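Local coordinates for protein fructose-1,6-bisphosphatase/inositol-1-monophosphatase (Thermotoga maritima, PDB 2P3N) that removes the 1-phosphate of fructose 1,6-bisphosphate and of inositol 1-phosphate, among other substrates, as a magnesium-dependent homotetramer, at residues I96-V101 with L108-A113. Sequence-based numbering, arbitrary orientation.
Sequences ISLAYV and LGVVHA
Val-110 O is the best-held polar atom here, gripped by two donors from the facing strand: a nearly straight hydrogen bond from Leu-98 N (3.0 Å, 165° at the hydrogen), lying almost along the C=O axis, and a CA-H...O contact from Ser-97 CA. The return bond, Val-110 N to Leu-98 O, is as short but bent to 136°, with its donor above the carbonyl plane. Crowding accompanies that bend: Val-110 CG1, set between its own N and carbonyl carbon (chi1 41°), comes within 3.1 Å of Leu-98 O and also meets Leu-98 CB at 3.7 Å. Further along, His-112 N reaches Ile-96 O in the carbonyl plane, while Tyr-100 N bonds to Leu-108 O at 2.9 Å from above the Leu-108 carbonyl plane. Leu-108 O also receives a CA-H...O contact from Ala-99 CA at 3.2 Å, close to the bare backbone of Gly-109. Ile-96, Leu-98, Tyr-100, Leu-108, Val-110 and His-112 share one face, where helix 2-21 covers Ile-96, Leu-98, Leu-108 and Val-110. Tyr-100 and Leu-108 touch CB to CB; the ring leads away to a cation-pi contact with Arg-3, and its OH bonds to Glu-102. The other face carries Ser-97, Ala-99 and Val-111, whose side chains touch helix 199-211. There Ser-97 OG, anti to its own N, lies 3.9 Å from Val-111 CG2, and the serine side chain sits about 8 Å from the bound magnesium. The two segments form an antiparallel beta hairpin within the larger, mostly antiparallel sheet of the inositol monophosphatase fold, next to the strand that supplies metal ligand Asp-79.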
loop_
_atom_site.group_PDB
_atom_site.type_symbol
_atom_site.label_atom_id
_atom_site.label_comp_id
_atom_site.label_asym_id
_atom_site.label_seq_id
_atom_site.Cartn_x
_atom_site.Cartn_y
_atom_site.Cartn_z
ATOM N N ILE A 96 3.701 -10.006 13.110
ATOM C CA ILE A 96 3.884 -9.790 14.538
ATOM C C ILE A 96 2.615 -10.333 15.161
ATOM O O ILE A 96 1.521 -10.040 14.700
ATOM C CB ILE A 96 3.978 -8.303 14.912
ATOM C CG1 ILE A 96 5.017 -7.586 14.047
ATOM C CG2 ILE A 96 4.378 -8.175 16.366
ATOM C CD1 ILE A 96 5.158 -6.094 14.415
ATOM N N SER A 97 2.745 -11.118 16.214
ATOM C CA SER A 97 1.556 -11.676 16.820
ATOM C C SER A 97 1.426 -11.322 18.299
ATOM O O SER A 97 2.411 -11.319 19.045
ATOM C CB SER A 97 1.550 -13.190 16.623
ATOM O OG SER A 97 0.250 -13.715 16.803
ATOM N N LEU A 98 0.195 -11.001 18.699
ATOM C CA LEU A 98 -0.121 -10.643 20.079
ATOM C C LEU A 98 -1.454 -11.235 20.516
ATOM O O LEU A 98 -2.506 -10.841 20.014
ATOM C CB LEU A 98 -0.192 -9.117 20.253
ATOM C CG LEU A 98 -0.391 -8.665 21.706
ATOM C CD1 LEU A 98 0.815 -9.114 22.542
ATOM C CD2 LEU A 98 -0.530 -7.155 21.783
ATOM N N ALA A 99 -1.407 -12.184 21.446
ATOM C CA ALA A 99 -2.626 -12.792 21.969
ATOM C C ALA A 99 -2.721 -12.457 23.447
ATOM O O ALA A 99 -1.701 -12.386 24.131
ATOM C CB ALA A 99 -2.595 -14.310 21.786
ATOM N N TYR A 100 -3.935 -12.216 23.933
ATOM C CA TYR A 100 -4.124 -11.950 25.356
ATOM C C TYR A 100 -4.924 -13.094 25.968
ATOM O O TYR A 100 -6.139 -13.186 25.808
ATOM C CB TYR A 100 -4.856 -10.638 25.631
ATOM C CG TYR A 100 -5.130 -10.482 27.113
ATOM C CD1 TYR A 100 -4.079 -10.314 28.023
ATOM C CD2 TYR A 100 -6.427 -10.599 27.617
ATOM C CE1 TYR A 100 -4.316 -10.275 29.394
ATOM C CE2 TYR A 100 -6.674 -10.561 28.983
ATOM C CZ TYR A 100 -5.618 -10.402 29.865
ATOM O OH TYR A 100 -5.873 -10.386 31.216
ATOM N N VAL A 101 -4.210 -13.953 26.679
ATOM C CA VAL A 101 -4.774 -15.119 27.321
ATOM C C VAL A 101 -5.159 -14.798 28.758
ATOM O O VAL A 101 -4.375 -14.213 29.508
ATOM C CB VAL A 101 -3.740 -16.261 27.315
ATOM C CG1 VAL A 101 -4.365 -17.544 27.758
ATOM C CG2 VAL A 101 -3.161 -16.411 25.933
ATOM N N LEU A 108 -8.223 -12.503 23.090
ATOM C CA LEU A 108 -7.951 -11.553 22.027
ATOM C C LEU A 108 -6.754 -12.009 21.207
ATOM O O LEU A 108 -5.814 -12.591 21.736
ATOM C CB LEU A 108 -7.673 -10.193 22.677
ATOM C CG LEU A 108 -7.308 -8.905 21.943
ATOM C CD1 LEU A 108 -7.211 -7.805 22.983
ATOM C CD2 LEU A 108 -5.992 -9.035 21.184
ATOM N N GLY A 109 -6.791 -11.739 19.910
ATOM C CA GLY A 109 -5.688 -12.115 19.049
ATOM C C GLY A 109 -5.511 -11.122 17.916
ATOM O O GLY A 109 -6.479 -10.608 17.366
ATOM N N VAL A 110 -4.271 -10.820 17.574
ATOM C CA VAL A 110 -4.016 -9.909 16.474
ATOM C C VAL A 110 -2.732 -10.324 15.772
ATOM O O VAL A 110 -1.734 -10.650 16.419
ATOM C CB VAL A 110 -3.947 -8.434 16.955
ATOM C CG1 VAL A 110 -3.199 -8.344 18.252
ATOM C CG2 VAL A 110 -3.282 -7.570 15.898
ATOM N N VAL A 111 -2.788 -10.367 14.442
ATOM C CA VAL A 111 -1.638 -10.737 13.615
ATOM C C VAL A 111 -1.455 -9.598 12.615
ATOM O O VAL A 111 -2.405 -9.191 11.949
ATOM C CB VAL A 111 -1.882 -12.072 12.833
ATOM C CG1 VAL A 111 -0.671 -12.418 11.977
ATOM C CG2 VAL A 111 -2.154 -13.198 13.794
ATOM N N HIS A 112 -0.243 -9.069 12.518
ATOM C CA HIS A 112 0.008 -7.971 11.593
ATOM C C HIS A 112 1.194 -8.213 10.658
ATOM O O HIS A 112 2.347 -8.160 11.080
ATOM C CB HIS A 112 0.212 -6.658 12.365
ATOM C CG HIS A 112 0.547 -5.492 11.486
ATOM N ND1 HIS A 112 -0.311 -5.021 10.518
ATOM C CD2 HIS A 112 1.662 -4.727 11.406
ATOM C CE1 HIS A 112 0.261 -4.016 9.878
ATOM N NE2 HIS A 112 1.458 -3.815 10.399
ATOM N N ALA A 113 0.887 -8.488 9.389
ATOM C CA ALA A 113 1.905 -8.715 8.372
ATOM C C ALA A 113 2.205 -7.334 7.823
ATOM O O ALA A 113 1.445 -6.786 7.026
ATOM C CB ALA A 113 1.373 -9.616 7.282
#